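Local coordinates for possible adhesin (Caldicellulosiruptor kronotskyensis, PDB 4WA0), which probably mediates attachment of the bacterium to cellulose, this chain being the beta-helical C-terminal domain of a tapirin that binds a magnesium ion, at residues T187-D190 and A191-I195; L119-D122 and S123-L127; L37-D40 and G41-F45. All coordinates share one frame; numbering follows the deposited sequence.

Contact 1: residues T187-D190 and A191-I195; sequences TTPD and ASTII
D190 and T193 meet with their side chains crossing at about a right angle, the aspartate reaching over the first turn of helix 191-195. Its CG sits between the backbone N and the carbonyl carbon (chi1 76°), which swings OD1 over the helix start to accept from T193 N at 3.1 Å, the N-H arriving nearly along the C-O axis. Aspartate suits this place because its short carboxylate can take up an N-H of the first turn, whose i-4 carbonyl lies before the helix; its charge may also be favoured by the positive end of the helix dipole. The backbone O of D190 accepts from I194 N at 3.0 Å. A water bridges D190 and T193, accepting from D190 N and donating to T193 OG1, which is also hydrogen-bonded to V169 N. T193 shows why a branched polar residue fits: CG2 turns the other way, onto P189 CB at 3.5 Å. P189 lies crosswise to I194 as well, its CG 4.1 Å from I194 CG1, and both rest on Y206. The bond from T193 N to the D190 side chain, just before the helix, is the hallmark of an aspartate N-cap, here on a short surface helix.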
# COMPACT_ATOMS: atom_id res chain seq x y z
N THR A 187 2.15 -30.09 12.04
CA THR A 187 1.09 -31.11 12.28
C THR A 187 0.91 -31.91 11.02
O THR A 187 1.56 -31.67 9.96
CB THR A 187 -0.24 -30.36 12.62
OG1 THR A 187 -0.61 -29.47 11.54
CG2 THR A 187 -0.10 -29.53 13.91
N THR A 188 0.00 -32.87 11.11
CA THR A 188 -0.36 -33.76 9.98
C THR A 188 -1.81 -33.51 9.58
O THR A 188 -2.72 -33.56 10.44
CB THR A 188 -0.17 -35.27 10.32
OG1 THR A 188 1.22 -35.50 10.59
CG2 THR A 188 -0.63 -36.13 9.17
N PRO A 189 -2.03 -33.11 8.34
CA PRO A 189 -3.39 -32.81 7.94
C PRO A 189 -4.29 -34.03 7.77
O PRO A 189 -3.90 -35.19 7.99
CB PRO A 189 -3.26 -32.11 6.58
CG PRO A 189 -1.83 -32.03 6.27
CD PRO A 189 -1.03 -32.83 7.29
N ASP A 190 -5.56 -33.74 7.44
CA ASP A 190 -6.52 -34.76 7.11
C ASP A 190 -6.42 -35.34 5.72
O ASP A 190 -5.72 -34.81 4.83
CB ASP A 190 -7.95 -34.29 7.48
CG ASP A 190 -8.58 -33.30 6.56
OD1 ASP A 190 -8.12 -32.96 5.48
OD2 ASP A 190 -9.70 -32.86 6.98
N ALA A 191 -7.08 -36.45 5.49
CA ALA A 191 -6.91 -37.13 4.18
C ALA A 191 -7.25 -36.28 2.99
O ALA A 191 -6.58 -36.31 2.00
CB ALA A 191 -7.64 -38.47 4.11
N SER A 192 -8.33 -35.51 3.10
CA SER A 192 -8.76 -34.71 1.96
C SER A 192 -7.70 -33.68 1.56
O SER A 192 -7.34 -33.53 0.37
CB SER A 192 -10.08 -33.98 2.25
OG SER A 192 -11.17 -34.89 2.15
N THR A 193 -7.15 -33.04 2.58
CA THR A 193 -6.07 -32.09 2.37
C THR A 193 -4.91 -32.76 1.67
O THR A 193 -4.40 -32.25 0.68
CB THR A 193 -5.64 -31.46 3.70
OG1 THR A 193 -6.70 -30.64 4.23
CG2 THR A 193 -4.40 -30.71 3.57
N ILE A 194 -4.48 -33.89 2.21
CA ILE A 194 -3.32 -34.55 1.63
C ILE A 194 -3.55 -34.89 0.13
O ILE A 194 -2.67 -34.72 -0.71
CB ILE A 194 -2.91 -35.79 2.47
CG1 ILE A 194 -2.43 -35.32 3.85
CG2 ILE A 194 -1.89 -36.67 1.71
CD1 ILE A 194 -2.08 -36.47 4.81
N ILE A 195 -4.74 -35.40 -0.23
CA ILE A 195 -5.03 -35.76 -1.60
C ILE A 195 -5.22 -34.54 -2.53
O ILE A 195 -5.32 -34.70 -3.76
CB ILE A 195 -6.23 -36.77 -1.67
CG1 ILE A 195 -7.55 -36.06 -1.42
CG2 ILE A 195 -6.01 -37.89 -0.65
CD1 ILE A 195 -8.82 -36.87 -1.54
O HOH W 1 -6.29 -30.75 7.04

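Contact 2: residues L119-D122 and S123-L127; sequences LFSD and SNVKL
S121 and S123 meet in an ST turn at a corner of the beta-helix, where the chain leaves strand 119-121 and turns into strand 125-128, each strand belonging to a different face of the solenoid. S123 comes first after the bend, and its backbone N gives its hydrogen to S121 OG at 3.0 Å, with an N-H...O angle of 160°. The hydroxyl is carried there because S121 OG stands opposite its own backbone N (chi1 161°), bent forward along the chain. Serine suits this buried spot: it is small enough for the inside of a turn, yet its hydroxyl gives the S123 amide an acceptor within the turn. The side chain of S123 itself packs against E105.

At N124 the side chain turns away from the preceding strand, and its amide serves the neighbouring coils: ND2 bonds to E105 OE2 and OD1 accepts from T145 N. An asparagine can do both at once, donating on one side and accepting on the other, which joins the coil before to the coil after.

V125 then points back toward strand 119-121 and begins the apolar lining. The beta-branched side chain of valine suits an extended backbone, and here the branches have separate directions: CG2 lies opposite the carbonyl carbon, and this is the methyl that faces the interior, directed at 119-122. M106 touches both V125 and L119, widening the apolar patch. V125 CG2 comes within 3.7 Å of S121 CB.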
# COMPACT_ATOMS: atom_id res chain seq x y z
N LEU A 119 7.00 -14.41 2.35
CA LEU A 119 5.80 -14.14 3.14
C LEU A 119 6.04 -14.50 4.60
O LEU A 119 6.52 -15.60 4.95
CB LEU A 119 4.66 -14.99 2.57
CG LEU A 119 3.28 -14.80 3.20
CD1 LEU A 119 2.21 -15.04 2.18
CD2 LEU A 119 3.08 -15.67 4.43
N PHE A 120 5.62 -13.60 5.48
CA PHE A 120 5.69 -13.84 6.94
C PHE A 120 4.39 -13.48 7.53
O PHE A 120 3.97 -12.31 7.36
CB PHE A 120 6.77 -12.97 7.56
CG PHE A 120 8.14 -13.29 7.11
CD1 PHE A 120 8.68 -12.69 5.99
CD2 PHE A 120 8.91 -14.21 7.81
CE1 PHE A 120 9.94 -13.04 5.55
CE2 PHE A 120 10.18 -14.56 7.37
CZ PHE A 120 10.66 -13.99 6.22
N SER A 121 3.73 -14.43 8.19
CA SER A 121 2.48 -14.19 8.85
C SER A 121 2.59 -14.70 10.25
O SER A 121 3.09 -15.85 10.47
CB SER A 121 1.29 -14.86 8.17
OG SER A 121 0.20 -14.96 9.08
N ASP A 122 2.12 -13.92 11.20
CA ASP A 122 2.14 -14.30 12.62
C ASP A 122 0.88 -15.05 13.02
O ASP A 122 0.74 -15.46 14.18
CB ASP A 122 2.43 -13.10 13.55
CG ASP A 122 3.84 -12.61 13.46
OD1 ASP A 122 4.73 -13.38 12.98
OD2 ASP A 122 4.07 -11.46 13.96
N SER A 123 0.00 -15.32 12.05
CA SER A 123 -1.26 -15.99 12.29
C SER A 123 -1.64 -16.85 11.08
O SER A 123 -0.78 -17.54 10.49
CB SER A 123 -2.32 -14.93 12.70
OG SER A 123 -3.57 -15.51 13.01
N ASN A 124 -2.90 -16.88 10.72
CA ASN A 124 -3.38 -17.69 9.64
C ASN A 124 -3.34 -16.95 8.30
O ASN A 124 -3.51 -15.71 8.21
CB ASN A 124 -4.79 -18.10 9.94
CG ASN A 124 -4.94 -18.68 11.33
OD1 ASN A 124 -4.22 -19.63 11.73
ND2 ASN A 124 -5.88 -18.19 12.04
N VAL A 125 -3.23 -17.76 7.24
CA VAL A 125 -3.34 -17.30 5.87
C VAL A 125 -4.48 -18.08 5.21
O VAL A 125 -4.38 -19.27 5.11
CB VAL A 125 -2.04 -17.41 5.07
CG1 VAL A 125 -2.21 -16.98 3.62
CG2 VAL A 125 -0.95 -16.61 5.76
N LYS A 126 -5.57 -17.41 4.88
CA LYS A 126 -6.81 -18.02 4.36
C LYS A 126 -7.07 -17.52 2.94
O LYS A 126 -7.14 -16.30 2.75
CB LYS A 126 -7.94 -17.69 5.29
CG LYS A 126 -9.19 -18.37 4.79
CD LYS A 126 -10.38 -18.06 5.63
CE LYS A 126 -11.61 -18.61 4.87
NZ LYS A 126 -12.76 -18.62 5.80
N LEU A 127 -7.05 -18.43 1.99
CA LEU A 127 -7.46 -18.12 0.60
C LEU A 127 -8.76 -18.85 0.34
O LEU A 127 -8.85 -20.03 0.59
CB LEU A 127 -6.47 -18.60 -0.40
CG LEU A 127 -5.17 -17.83 -0.47
CD1 LEU A 127 -4.32 -18.27 0.64
CD2 LEU A 127 -4.46 -18.29 -1.74

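Contact 3: residues L37-D40 and G41-F45; sequences LTID and GGAVF
I39 faces A43 and F45 across a corner of the beta-helix, the bend that carries the chain from strand 37-39 into strand 44-47 of the next parallel sheet. The I39 side chain can be followed outward. CB forks at once: CG2 stands opposite the backbone N, while CG1 is opposite the carbonyl carbon (chi1 -60°). The CG2 branch runs into A43, which presents only a methyl on this inner side of the bend; even so, the pair I39 CG2 to A43 CB is tight for two carbons, at 3.4 Å, and the small alanine is well matched to the place. CG1 serves as the spacer of the longer branch, which is fully extended and carries CD1 deeper into the interior. There CD1 reaches F45 CE2 at 4.0 Å, approaching the ring obliquely. Isoleucine thus fills two directions at once, and the broad phenylalanine ring closes the far one, with L24 and V26 of the preceding coil against it.

The bend itself is polar. Residues 40-43 form the turn between the strands, and in it the G42 backbone takes a positive phi of 82°, which glycine adopts readily. Side-chain oxygens meet the main chain here: N69 OD1 accepts from A43 N, and T20 OG1 is hydrogen-bonded to D40 N. The carboxylate of D40 also forms a salt bridge with K22 through OD1. That same oxygen accepts from G41 N at 2.8 Å, the donor lying on its anti side and 27° out of the carboxylate plane.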
# COMPACT_ATOMS: atom_id res chain seq x y z
N LEU A 37 -5.50 1.17 6.65
CA LEU A 37 -5.33 1.53 5.21
C LEU A 37 -6.36 0.81 4.33
O LEU A 37 -6.30 -0.43 4.18
CB LEU A 37 -3.91 1.17 4.81
CG LEU A 37 -3.24 2.01 3.72
CD1 LEU A 37 -1.72 1.75 3.59
CD2 LEU A 37 -3.96 1.75 2.38
N THR A 38 -7.32 1.57 3.76
CA THR A 38 -8.39 1.08 2.95
C THR A 38 -8.18 1.56 1.55
O THR A 38 -8.19 2.77 1.24
CB THR A 38 -9.74 1.51 3.49
OG1 THR A 38 -9.86 1.01 4.86
CG2 THR A 38 -10.78 0.91 2.66
N ILE A 39 -7.89 0.57 0.72
CA ILE A 39 -7.60 0.80 -0.71
C ILE A 39 -8.88 0.55 -1.49
O ILE A 39 -9.38 -0.62 -1.62
CB ILE A 39 -6.47 -0.11 -1.20
CG1 ILE A 39 -5.18 0.15 -0.42
CG2 ILE A 39 -6.25 0.09 -2.71
CD1 ILE A 39 -3.97 -0.72 -0.82
N ASP A 40 -9.38 1.63 -2.08
CA ASP A 40 -10.61 1.49 -2.87
C ASP A 40 -10.32 0.91 -4.25
O ASP A 40 -9.16 0.83 -4.73
CB ASP A 40 -11.38 2.83 -2.99
CG ASP A 40 -12.92 2.61 -2.97
OD1 ASP A 40 -13.51 1.45 -3.32
OD2 ASP A 40 -13.56 3.66 -2.68
N GLY A 41 -11.41 0.45 -4.88
CA GLY A 41 -11.26 -0.30 -6.13
C GLY A 41 -10.51 0.39 -7.24
O GLY A 41 -10.66 1.59 -7.43
N GLY A 42 -9.80 -0.41 -8.03
CA GLY A 42 -9.08 0.12 -9.13
C GLY A 42 -7.71 0.71 -8.86
O GLY A 42 -7.21 1.49 -9.69
N ALA A 43 -7.11 0.33 -7.78
CA ALA A 43 -5.74 0.75 -7.42
C ALA A 43 -4.75 0.09 -8.35
O ALA A 43 -4.68 -1.12 -8.41
CB ALA A 43 -5.43 0.43 -5.98
N VAL A 44 -3.90 0.90 -8.96
CA VAL A 44 -2.78 0.42 -9.76
C VAL A 44 -1.51 1.10 -9.25
O VAL A 44 -1.31 2.28 -9.42
CB VAL A 44 -2.97 0.68 -11.26
CG1 VAL A 44 -1.74 0.14 -11.98
CG2 VAL A 44 -4.16 -0.02 -11.81
N PHE A 45 -0.68 0.33 -8.54
CA PHE A 45 0.52 0.86 -7.91
C PHE A 45 1.75 0.17 -8.51
O PHE A 45 1.79 -1.09 -8.71
CB PHE A 45 0.51 0.57 -6.41
CG PHE A 45 -0.59 1.19 -5.58
CD1 PHE A 45 -1.45 2.19 -6.04
CD2 PHE A 45 -0.74 0.77 -4.25
CE1 PHE A 45 -2.43 2.72 -5.23
CE2 PHE A 45 -1.70 1.32 -3.45
CZ PHE A 45 -2.53 2.30 -3.92

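How the contacts relate
The three contacts are strung along the beta-helix in chain order: contact 3, then contact 2, then contact 1. Contacts 2 and 3 share a sheet, since strands 37-39 and 125-128 belong to the same parallel face; their centres are 21 Å apart, and their nearest atoms about 16 Å. Contact 1 lies 19 Å from contact 2 between centres, with nearest atoms about 10 Å apart, and 36 Å from contact 3, with nearest atoms about 30 Å apart. Burial falls along the way: contact 3 is buried, contact 2 partly buried and contact 1 at the surface, about 35 Å from the chain's centre. All lie away from the magnesium site of D239, V241, S243, L246 and E275.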